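Local coordinates for FAD-binding PCMH-type domain-containing protein (Gibberella zeae, PDB 6YJO) that binds FAD through two covalent links and probably works as an oxygen-dependent flavoprotein oxidoreductase, at residues Thr194-Leu197 and Thr201-Tyr204; Ser222-Val227 and Ala487-Lys492; Lys477-Leu482 and Gln499-Ala504. One frame throughout, in Å; residues are numbered along the deposited sequence.

Contact 1 (Thr194-Leu197 and Thr201-Tyr204); sequences TIVL and TIRY. With NAG (2-acetamido-2-deoxy-beta-D-glucopyranose), chain B; NAG (2-acetamido-2-deoxy-beta-D-glucopyranose), chain C.
A beta hairpin joins strands 190-196 and 202-206, and across it Ile-195 and Arg-203 form an antiparallel hydrogen-bonded pair. Ile-195 N donates a hydrogen bond to Arg-203 O at 2.8 Å, and Arg-203 N returns an equal bond to Ile-195 O. Nearer the turn, Leu-197 N reaches Thr-201 O at 3.0 Å. On the face carrying Thr-194, Val-196 and Ile-202, which helix 78-90 covers, Thr-194 CG2 meets Ile-202 CG2 at 3.7 Å. On the opposite face, beside Ile-195, Arg-203 reaches out to the glycan. Its CG lies 3.9 Å from Leu-197 CD1, and a bend at chi2 (-63°) turns the chain so that NE bonds to O7 of NAG (chain C) at 3.0 Å, while NH2 makes a weak bond to O4 of NAG (chain B), which lies in the guanidinium plane. Thr-201 CG2 sits over the centre of one guanidinium face, and Thr-201 OG1 accepts a nearly straight bond from N2 of NAG (chain B) at 2.8 Å. Leu-197 CD1 also packs 3.7 Å from C5 of that sugar. Thr-201, just before the strand, and Arg-203 within it thus bind the first two sugars of an attached glycan, on an antiparallel hairpin within the FAD-binding domain.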
loop_
_atom_site.group_PDB
_atom_site.type_symbol
_atom_site.label_atom_id
_atom_site.label_comp_id
_atom_site.label_asym_id
_atom_site.label_seq_id
_atom_site.Cartn_x
_atom_site.Cartn_y
_atom_site.Cartn_z
ATOM N N THR A 194 13.589 -7.643 -11.820
ATOM C CA THR A 194 14.899 -8.134 -11.420
ATOM C C THR A 194 14.930 -8.238 -9.899
ATOM O O THR A 194 14.691 -7.249 -9.201
ATOM C CB THR A 194 15.987 -7.187 -11.930
ATOM O OG1 THR A 194 15.804 -6.950 -13.334
ATOM C CG2 THR A 194 17.366 -7.774 -11.685
ATOM N N ILE A 195 15.185 -9.440 -9.386
ATOM C CA ILE A 195 15.090 -9.713 -7.957
ATOM C C ILE A 195 16.294 -10.538 -7.526
ATOM O O ILE A 195 16.771 -11.402 -8.270
ATOM C CB ILE A 195 13.771 -10.436 -7.615
ATOM C CG1 ILE A 195 13.687 -10.719 -6.114
ATOM C CG2 ILE A 195 13.638 -11.734 -8.411
ATOM C CD1 ILE A 195 12.330 -11.228 -5.674
ATOM N N VAL A 196 16.785 -10.265 -6.322
ATOM C CA VAL A 196 17.923 -10.974 -5.745
ATOM C C VAL A 196 17.397 -11.942 -4.695
ATOM O O VAL A 196 16.843 -11.523 -3.670
ATOM C CB VAL A 196 18.940 -9.996 -5.133
ATOM C CG1 VAL A 196 20.140 -10.745 -4.562
ATOM C CG2 VAL A 196 19.387 -8.979 -6.173
ATOM N N LEU A 197 17.575 -13.234 -4.940
ATOM C CA LEU A 197 17.145 -14.239 -3.983
ATOM C C LEU A 197 18.139 -14.328 -2.822
ATOM O O LEU A 197 19.250 -13.792 -2.868
ATOM C CB LEU A 197 16.986 -15.596 -4.666
ATOM C CG LEU A 197 16.216 -15.578 -5.986
ATOM C CD1 LEU A 197 16.020 -16.996 -6.511
ATOM C CD2 LEU A 197 14.878 -14.866 -5.825
ATOM N N THR A 201 21.778 -14.936 -5.879
ATOM C CA THR A 201 21.491 -15.118 -7.295
ATOM C C THR A 201 20.521 -14.048 -7.779
ATOM O O THR A 201 19.517 -13.762 -7.122
ATOM C CB THR A 201 20.906 -16.512 -7.539
ATOM O OG1 THR A 201 21.941 -17.499 -7.422
ATOM C CG2 THR A 201 20.277 -16.602 -8.922
ATOM N N ILE A 202 20.831 -13.455 -8.927
ATOM C CA ILE A 202 20.006 -12.414 -9.534
ATOM C C ILE A 202 19.119 -13.062 -10.589
ATOM O O ILE A 202 19.621 -13.674 -11.541
ATOM C CB ILE A 202 20.865 -11.303 -10.157
ATOM C CG1 ILE A 202 21.950 -10.836 -9.184
ATOM C CG2 ILE A 202 19.986 -10.125 -10.563
ATOM C CD1 ILE A 202 22.919 -9.829 -9.791
ATOM N N ARG A 203 17.805 -12.925 -10.427
ATOM C CA ARG A 203 16.833 -13.432 -11.384
ATOM C C ARG A 203 16.043 -12.282 -11.994
ATOM O O ARG A 203 15.857 -11.232 -11.370
ATOM C CB ARG A 203 15.846 -14.411 -10.728
ATOM C CG ARG A 203 16.457 -15.698 -10.204
ATOM C CD ARG A 203 17.071 -16.522 -11.310
ATOM N NE ARG A 203 17.408 -17.860 -10.833
ATOM C CZ ARG A 203 18.406 -18.603 -11.297
ATOM N NH1 ARG A 203 19.196 -18.149 -12.260
ATOM N NH2 ARG A 203 18.615 -19.804 -10.785
ATOM N N TYR A 204 15.581 -12.482 -13.226
ATOM C CA TYR A 204 14.478 -11.703 -13.773
ATOM C C TYR A 204 13.235 -12.578 -13.689
ATOM O O TYR A 204 13.150 -13.612 -14.360
ATOM C CB TYR A 204 14.731 -11.251 -15.209
ATOM C CG TYR A 204 13.550 -10.475 -15.745
ATOM C CD1 TYR A 204 13.261 -9.204 -15.267
ATOM C CD2 TYR A 204 12.701 -11.026 -16.693
ATOM C CE1 TYR A 204 12.175 -8.495 -15.729
ATOM C CE2 TYR A 204 11.609 -10.326 -17.164
ATOM C CZ TYR A 204 11.348 -9.059 -16.677
ATOM O OH TYR A 204 10.265 -8.353 -17.143
HETATM C C1 NAG B . 19.558 -19.723 -5.450
HETATM C C2 NAG B . 20.266 -20.702 -6.380
HETATM C C3 NAG B . 19.391 -21.023 -7.593
HETATM C C4 NAG B . 17.986 -21.439 -7.173
HETATM C C5 NAG B . 17.401 -20.429 -6.191
HETATM C C6 NAG B . 16.074 -20.868 -5.620
HETATM C C7 NAG B . 22.683 -20.873 -6.779
HETATM C C8 NAG B . 23.915 -20.160 -7.253
HETATM N N2 NAG B . 21.548 -20.164 -6.805
HETATM O O3 NAG B . 20.003 -22.073 -8.335
HETATM O O4 NAG B . 17.140 -21.442 -8.317
HETATM O O5 NAG B . 18.290 -20.245 -5.081
HETATM O O6 NAG B . 16.252 -21.769 -4.535
HETATM O O7 NAG B . 22.714 -22.036 -6.388
HETATM C C1 NAG C . 16.478 -22.692 -8.585
HETATM C C2 NAG C . 15.412 -22.353 -9.645
HETATM C C3 NAG C . 14.816 -23.623 -10.255
HETATM C C4 NAG C . 15.928 -24.521 -10.776
HETATM C C5 NAG C . 16.870 -24.855 -9.630
HETATM C C6 NAG C . 18.035 -25.715 -10.058
HETATM C C7 NAG C . 14.420 -20.179 -9.072
HETATM C C8 NAG C . 13.254 -19.478 -8.444
HETATM N N2 NAG C . 14.364 -21.517 -9.081
HETATM O O3 NAG C . 13.957 -23.240 -11.325
HETATM O O4 NAG C . 15.464 -25.701 -11.430
HETATM O O5 NAG C . 17.429 -23.634 -9.124
HETATM O O6 NAG C . 19.093 -24.918 -10.573
HETATM O O7 NAG C . 15.368 -19.563 -9.551
#

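Contact 2 (Ser222-Val227 and Ala487-Lys492); sequences SSFGIV and AELDPK. With FAD (flavin-adenine dinucleotide), chain D; NAG (2-acetamido-2-deoxy-beta-D-glucopyranose), chain B.
Phe-224 and Leu-489 make the direct side-chain contact: CD1 of the leucine approaches the phenylalanine ring obliquely, 4.2 Å from its CD2. A water couples the two backbones as well, donating to Phe-224 O at 3.2 Å and, weakly, to Leu-489 O. The other leucine branch turns to the glycan, CD2 lying 3.4 Å from C6 of NAG (chain B), so one side chain touches both protein and sugar. With CG anti to its carbonyl carbon (chi1 -65°), Phe-224 lies along helix 479-489, where Leu-482, Leu-485 and Lys-486 also touch it.

Around this apolar pair stands a polar second shell. Asp-490, the first residue beyond the helical backbone angles, takes backbone N-H groups from Met-494 at OD1 and Phe-495 at OD2, while Lys-486 NZ forms a salt bridge with OD2 and a hydrogen bond with Ser-223 O. That lysine bridges the 222-227 and 487-492 segments. Farther along the chain, Val-227 holds the FAD adenine by its backbone: its N donates to N1A at 3.1 Å, and its O accepts from N6A at 2.8 Å. Because this complementary pair uses main-chain atoms, adenine recognition depends on the path of the strand; the neighbouring helix end meets that strand's approach through apolar packing, water and a shared lysine.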
loop_
_atom_site.group_PDB
_atom_site.type_symbol
_atom_site.label_atom_id
_atom_site.label_comp_id
_atom_site.label_asym_id
_atom_site.label_seq_id
_atom_site.Cartn_x
_atom_site.Cartn_y
_atom_site.Cartn_z
ATOM N N SER A 222 7.564 -8.938 -0.483
ATOM C CA SER A 222 8.506 -8.504 0.545
ATOM C C SER A 222 9.195 -9.674 1.234
ATOM O O SER A 222 10.255 -9.487 1.842
ATOM C CB SER A 222 7.784 -7.651 1.597
ATOM O OG SER A 222 6.645 -8.325 2.109
ATOM N N SER A 223 8.626 -10.873 1.144
ATOM C CA SER A 223 9.102 -12.036 1.879
ATOM C C SER A 223 9.995 -12.960 1.058
ATOM O O SER A 223 10.437 -13.988 1.582
ATOM C CB SER A 223 7.903 -12.834 2.401
ATOM O OG SER A 223 7.676 -12.585 3.776
ATOM N N PHE A 224 10.283 -12.626 -0.205
ATOM C CA PHE A 224 10.917 -13.574 -1.113
ATOM C C PHE A 224 12.211 -13.093 -1.751
ATOM O O PHE A 224 12.895 -13.903 -2.386
ATOM C CB PHE A 224 9.937 -13.962 -2.229
ATOM C CG PHE A 224 8.744 -14.717 -1.736
ATOM C CD1 PHE A 224 7.630 -14.041 -1.269
ATOM C CD2 PHE A 224 8.745 -16.099 -1.716
ATOM C CE1 PHE A 224 6.533 -14.731 -0.802
ATOM C CE2 PHE A 224 7.651 -16.797 -1.250
ATOM C CZ PHE A 224 6.542 -16.114 -0.794
ATOM N N GLY A 225 12.569 -11.825 -1.619
ATOM C CA GLY A 225 13.812 -11.361 -2.198
ATOM C C GLY A 225 13.885 -9.852 -2.198
ATOM O O GLY A 225 12.954 -9.156 -1.787
ATOM N N ILE A 226 15.025 -9.359 -2.674
ATOM C CA ILE A 226 15.291 -7.928 -2.764
ATOM C C ILE A 226 15.116 -7.534 -4.227
ATOM O O ILE A 226 15.982 -7.801 -5.066
ATOM C CB ILE A 226 16.689 -7.571 -2.251
ATOM C CG1 ILE A 226 16.946 -8.204 -0.883
ATOM C CG2 ILE A 226 16.844 -6.054 -2.158
ATOM C CD1 ILE A 226 16.205 -7.526 0.255
ATOM N N VAL A 227 13.986 -6.899 -4.537
ATOM C CA VAL A 227 13.741 -6.412 -5.888
ATOM C C VAL A 227 14.573 -5.163 -6.142
ATOM O O VAL A 227 14.722 -4.298 -5.265
ATOM C CB VAL A 227 12.242 -6.134 -6.091
ATOM C CG1 VAL A 227 12.009 -5.403 -7.405
ATOM C CG2 VAL A 227 11.456 -7.431 -6.054
ATOM N N ALA A 487 9.642 -21.776 1.526
ATOM C CA ALA A 487 10.594 -22.826 1.872
ATOM C C ALA A 487 11.530 -23.128 0.707
ATOM O O ALA A 487 12.713 -23.423 0.917
ATOM C CB ALA A 487 9.848 -24.086 2.308
ATOM N N GLU A 488 11.015 -23.069 -0.525
ATOM C CA GLU A 488 11.866 -23.233 -1.699
ATOM C C GLU A 488 12.994 -22.209 -1.708
ATOM O O GLU A 488 14.172 -22.558 -1.846
ATOM C CB GLU A 488 11.039 -23.082 -2.974
ATOM C CG GLU A 488 10.663 -24.364 -3.679
ATOM C CD GLU A 488 10.441 -24.140 -5.171
ATOM O OE1 GLU A 488 11.440 -24.005 -5.913
ATOM O OE2 GLU A 488 9.268 -24.067 -5.601
ATOM N N LEU A 489 12.645 -20.933 -1.549
ATOM C CA LEU A 489 13.519 -19.821 -1.896
ATOM C C LEU A 489 14.240 -19.215 -0.701
ATOM O O LEU A 489 15.422 -18.883 -0.810
ATOM C CB LEU A 489 12.702 -18.736 -2.607
ATOM C CG LEU A 489 11.949 -19.247 -3.843
ATOM C CD1 LEU A 489 11.091 -18.155 -4.468
ATOM C CD2 LEU A 489 12.922 -19.826 -4.865
ATOM N N ASP A 490 13.568 -19.054 0.434
ATOM C CA ASP A 490 14.171 -18.490 1.640
ATOM C C ASP A 490 13.862 -19.418 2.807
ATOM O O ASP A 490 13.017 -19.112 3.657
ATOM C CB ASP A 490 13.654 -17.074 1.899
ATOM C CG ASP A 490 14.491 -16.317 2.912
ATOM O OD1 ASP A 490 15.624 -16.760 3.202
ATOM O OD2 ASP A 490 14.015 -15.278 3.418
ATOM N N PRO A 491 14.541 -20.573 2.882
ATOM C CA PRO A 491 14.181 -21.570 3.899
ATOM C C PRO A 491 14.672 -21.188 5.285
ATOM O O PRO A 491 13.999 -21.458 6.284
ATOM C CB PRO A 491 14.855 -22.855 3.391
ATOM C CG PRO A 491 15.768 -22.434 2.226
ATOM C CD PRO A 491 15.786 -20.935 2.186
ATOM N N LYS A 492 15.842 -20.556 5.356
ATOM C CA LYS A 492 16.362 -20.052 6.619
ATOM C C LYS A 492 15.683 -18.757 7.046
ATOM O O LYS A 492 16.000 -18.231 8.119
ATOM C CB LYS A 492 17.877 -19.848 6.511
ATOM C CG LYS A 492 18.631 -21.105 6.080
ATOM C CD LYS A 492 20.124 -21.009 6.373
ATOM C CE LYS A 492 20.964 -21.632 5.265
ATOM N NZ LYS A 492 22.418 -21.619 5.599
HETATM P PA FAD D . 9.040 0.445 2.934
HETATM O O1A FAD D . 9.020 0.511 4.415
HETATM O O2A FAD D . 10.378 0.861 2.303
HETATM O O5B FAD D . 8.624 -0.990 2.431
HETATM C C5B FAD D . 7.449 -1.652 2.944
HETATM C C4B FAD D . 7.588 -3.136 2.739
HETATM O O4B FAD D . 8.135 -3.390 1.422
HETATM C C3B FAD D . 8.526 -3.830 3.723
HETATM O O3B FAD D . 8.082 -5.153 4.000
HETATM C C2B FAD D . 9.852 -3.821 2.965
HETATM O O2B FAD D . 10.725 -4.852 3.400
HETATM C C1B FAD D . 9.364 -4.081 1.542
HETATM N N9A FAD D . 10.280 -3.618 0.503
HETATM C C8A FAD D . 10.666 -2.328 0.236
HETATM N N7A FAD D . 11.513 -2.215 -0.758
HETATM C C5A FAD D . 11.702 -3.528 -1.177
HETATM C C6A FAD D . 12.488 -4.090 -2.197
HETATM N N6A FAD D . 13.267 -3.383 -3.019
HETATM N N1A FAD D . 12.447 -5.433 -2.345
HETATM C C2A FAD D . 11.670 -6.148 -1.528
HETATM N N3A FAD D . 10.886 -5.727 -0.534
HETATM C C4A FAD D . 10.949 -4.394 -0.406
HETATM N N1 FAD D . -1.294 2.507 0.205
HETATM C C2 FAD D . -2.319 2.427 -0.694
HETATM O O2 FAD D . -2.699 1.341 -1.148
HETATM N N3 FAD D . -2.955 3.584 -1.116
HETATM C C4 FAD D . -2.655 4.869 -0.709
HETATM O O4 FAD D . -3.289 5.825 -1.152
HETATM C C4X FAD D . -1.566 4.942 0.245
HETATM N N5 FAD D . -1.214 6.118 0.684
HETATM C C5X FAD D . -0.169 6.184 1.592
HETATM C C6 FAD D . 0.207 7.423 2.100
HETATM C C7 FAD D . 1.266 7.550 2.990
HETATM C C7M FAD D . 1.652 8.916 3.492
HETATM C C8 FAD D . 1.926 6.395 3.444
HETATM C C8M FAD D . 3.070 6.484 4.416
HETATM C C9 FAD D . 1.538 5.149 2.959
HETATM C C9A FAD D . 0.498 5.037 2.046
HETATM N N10 FAD D . 0.090 3.790 1.534
HETATM C C10 FAD D . -0.945 3.704 0.640
HETATM C "C1'" FAD D . 0.725 2.548 1.992
HETATM C "C2'" FAD D . 1.851 2.060 1.094
HETATM O "O2'" FAD D . 1.310 1.435 -0.069
HETATM C "C3'" FAD D . 2.682 1.037 1.868
HETATM O "O3'" FAD D . 3.110 1.646 3.082
HETATM C "C4'" FAD D . 3.912 0.524 1.123
HETATM O "O4'" FAD D . 4.052 -0.883 1.317
HETATM C "C5'" FAD D . 5.162 1.231 1.593
HETATM O "O5'" FAD D . 6.222 0.998 0.646
HETATM P P FAD D . 7.604 1.720 0.798
HETATM O O1P FAD D . 8.641 1.040 -0.100
HETATM O O2P FAD D . 7.420 3.181 0.614
HETATM O O3P FAD D . 7.922 1.397 2.337
HETATM C C1 NAG B . 19.558 -19.723 -5.450
HETATM C C2 NAG B . 20.266 -20.702 -6.380
HETATM C C3 NAG B . 19.391 -21.023 -7.593
HETATM C C4 NAG B . 17.986 -21.439 -7.173
HETATM C C5 NAG B . 17.401 -20.429 -6.191
HETATM C C6 NAG B . 16.074 -20.868 -5.620
HETATM C C7 NAG B . 22.683 -20.873 -6.779
HETATM C C8 NAG B . 23.915 -20.160 -7.253
HETATM N N2 NAG B . 21.548 -20.164 -6.805
HETATM O O3 NAG B . 20.003 -22.073 -8.335
HETATM O O4 NAG B . 17.140 -21.442 -8.317
HETATM O O5 NAG B . 18.290 -20.245 -5.081
HETATM O O6 NAG B . 16.252 -21.769 -4.535
HETATM O O7 NAG B . 22.714 -22.036 -6.388
HETATM O O HOH W 1 15.170 -15.981 -1.690
#

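Contact 3 (Lys477-Leu482 and Gln499-Ala504)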
loop_
_atom_site.group_PDB
_atom_site.type_symbol
_atom_site.label_atom_id
_atom_site.label_comp_id
_atom_site.label_asym_id
_atom_site.label_seq_id
_atom_site.Cartn_x
_atom_site.Cartn_y
_atom_site.Cartn_z
ATOM N N LYS A 477 -6.343 -17.437 1.213
ATOM C CA LYS A 477 -6.131 -18.811 0.767
ATOM C C LYS A 477 -4.875 -18.971 -0.084
ATOM O O LYS A 477 -4.629 -20.066 -0.603
ATOM C CB LYS A 477 -7.354 -19.310 -0.011
ATOM C CG LYS A 477 -7.601 -18.600 -1.339
ATOM C CD LYS A 477 -8.768 -19.232 -2.090
ATOM C CE LYS A 477 -9.074 -18.491 -3.382
ATOM N NZ LYS A 477 -9.947 -19.284 -4.294
ATOM N N SER A 478 -4.088 -17.907 -0.248
ATOM C CA SER A 478 -2.781 -18.018 -0.880
ATOM C C SER A 478 -1.701 -18.461 0.093
ATOM O O SER A 478 -0.612 -18.843 -0.352
ATOM C CB SER A 478 -2.378 -16.679 -1.497
ATOM O OG SER A 478 -3.164 -16.384 -2.638
ATOM N N LEU A 479 -1.977 -18.422 1.396
ATOM C CA LEU A 479 -0.958 -18.723 2.400
ATOM C C LEU A 479 -0.234 -20.038 2.149
ATOM O O LEU A 479 1.007 -20.039 2.136
ATOM C CB LEU A 479 -1.594 -18.744 3.798
ATOM C CG LEU A 479 -0.962 -17.889 4.905
ATOM C CD1 LEU A 479 -1.351 -18.426 6.294
ATOM C CD2 LEU A 479 0.555 -17.799 4.773
ATOM N N PRO A 480 -0.916 -21.171 1.954
ATOM C CA PRO A 480 -0.173 -22.441 1.828
ATOM C C PRO A 480 0.816 -22.433 0.679
ATOM O O PRO A 480 1.977 -22.825 0.854
ATOM C CB PRO A 480 -1.287 -23.481 1.625
ATOM C CG PRO A 480 -2.564 -22.805 2.066
ATOM C CD PRO A 480 -2.364 -21.348 1.767
ATOM N N LYS A 481 0.383 -21.989 -0.504
ATOM C CA LYS A 481 1.291 -21.896 -1.642
ATOM C C LYS A 481 2.423 -20.914 -1.355
ATOM O O LYS A 481 3.577 -21.157 -1.729
ATOM C CB LYS A 481 0.509 -21.481 -2.888
ATOM C CG LYS A 481 1.172 -21.829 -4.214
ATOM C CD LYS A 481 0.797 -20.813 -5.286
ATOM C CE LYS A 481 0.771 -21.404 -6.688
ATOM N NZ LYS A 481 0.458 -20.353 -7.705
ATOM N N LEU A 482 2.109 -19.799 -0.687
ATOM C CA LEU A 482 3.146 -18.853 -0.285
ATOM C C LEU A 482 4.148 -19.510 0.661
ATOM O O LEU A 482 5.365 -19.366 0.495
ATOM C CB LEU A 482 2.509 -17.628 0.376
ATOM C CG LEU A 482 1.801 -16.618 -0.529
ATOM C CD1 LEU A 482 0.872 -15.720 0.282
ATOM C CD2 LEU A 482 2.812 -15.770 -1.287
ATOM N N GLN A 499 5.363 -9.817 10.260
ATOM C CA GLN A 499 4.200 -10.406 9.605
ATOM C C GLN A 499 4.562 -11.025 8.260
ATOM O O GLN A 499 3.729 -11.089 7.352
ATOM C CB GLN A 499 3.102 -9.358 9.453
ATOM C CG GLN A 499 2.452 -9.026 10.784
ATOM C CD GLN A 499 1.618 -7.758 10.763
ATOM O OE1 GLN A 499 1.254 -7.250 9.702
ATOM N NE2 GLN A 499 1.314 -7.238 11.947
ATOM N N GLY A 500 5.795 -11.516 8.136
ATOM C CA GLY A 500 6.238 -12.098 6.891
ATOM C C GLY A 500 5.782 -13.534 6.730
ATOM O O GLY A 500 5.347 -14.189 7.676
ATOM N N ILE A 501 5.863 -14.022 5.493
ATOM C CA ILE A 501 5.545 -15.418 5.227
ATOM C C ILE A 501 6.591 -16.305 5.890
ATOM O O ILE A 501 7.798 -16.152 5.662
ATOM C CB ILE A 501 5.474 -15.679 3.715
ATOM C CG1 ILE A 501 4.459 -14.743 3.044
ATOM C CG2 ILE A 501 5.135 -17.143 3.444
ATOM C CD1 ILE A 501 3.076 -14.760 3.661
ATOM N N ARG A 502 6.130 -17.243 6.712
ATOM C CA ARG A 502 7.007 -18.187 7.396
ATOM C C ARG A 502 7.173 -19.444 6.551
ATOM O O ARG A 502 6.175 -19.983 6.059
ATOM C CB ARG A 502 6.436 -18.556 8.758
ATOM C CG ARG A 502 6.217 -17.361 9.674
ATOM C CD ARG A 502 7.538 -16.826 10.210
ATOM N NE ARG A 502 7.343 -15.790 11.227
ATOM C CZ ARG A 502 7.721 -14.517 11.110
ATOM N NH1 ARG A 502 8.336 -14.078 10.017
ATOM N NH2 ARG A 502 7.487 -13.673 12.109
ATOM N N PRO A 503 8.393 -19.947 6.359
ATOM C CA PRO A 503 8.562 -21.145 5.530
ATOM C C PRO A 503 7.852 -22.346 6.129
ATOM O O PRO A 503 7.753 -22.497 7.348
ATOM C CB PRO A 503 10.081 -21.355 5.509
ATOM C CG PRO A 503 10.575 -20.691 6.754
ATOM C CD PRO A 503 9.669 -19.495 6.939
ATOM N N ALA A 504 7.344 -23.202 5.248
ATOM C CA ALA A 504 6.761 -24.458 5.691
ATOM C C ALA A 504 7.867 -25.395 6.168
ATOM O O ALA A 504 8.885 -25.569 5.489
ATOM C CB ALA A 504 5.952 -25.094 4.563
#
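Ile-501 rests against the first turn of helix 479-489, within the berberine-like C-terminal region, and packs against both Leu-479 and Leu-482. Its CB points toward the helix and splits there into two branches. CG2, anti to the backbone N, lies against the helix backbone, 3.7 Å from Leu-482 O and 4.1 Å from Leu-482 CB. The other branch runs through CG1, anti to the carbonyl carbon (chi1 -56°), and a second bend at chi2 (-53°) carries CD1 into the groove between the two leucines. This methyl meets Leu-479 CD2 and Leu-482 CD1, each at 4.1 Å. The Leu-482 side chain lies roughly perpendicular to the isoleucine, whereas that of Leu-479 runs alongside it, pointing the other way. Spaced three residues apart, a little under one turn, the leucines face the same side of the helix.

Further elements enclose the cluster: Tyr-475 of helix 467-475 touches Ile-501, and helix 211-220 packs on Leu-482 through Trp-215, Ala-216 and Ala-220. Arg-502 O is bonded to Lys-483 NZ, and Ala-504 pairs by backbone with the same lysine, so the tail is also tied to the helix by polar bonds. Leu-482 N bonds to Ser-478 O, four residues back, at 2.9 Å.

Contact 1 closes before contact 2 opens along the chain, whereas the segments of contacts 2 and 3 alternate. The centres of contacts 1 and 2 lie about 11 Å apart, as do those of contacts 2 and 3; contacts 1 and 3 are about 20 Å apart and do not touch. Strands 190-196 and 226-236 are neighbours in one sheet, where Val-196 N probably bonds to Ile-226 O at 2.9 Å, and contacts 1 and 2 also touch NAG (chain B). Helix 479-489 serves contacts 2 and 3, joined further by a probable bond from Ile-501 N to Ser-223 OG. The C-terminal region thus meets the chain just before strand 226-236, whose Val-227 binds the FAD adenine.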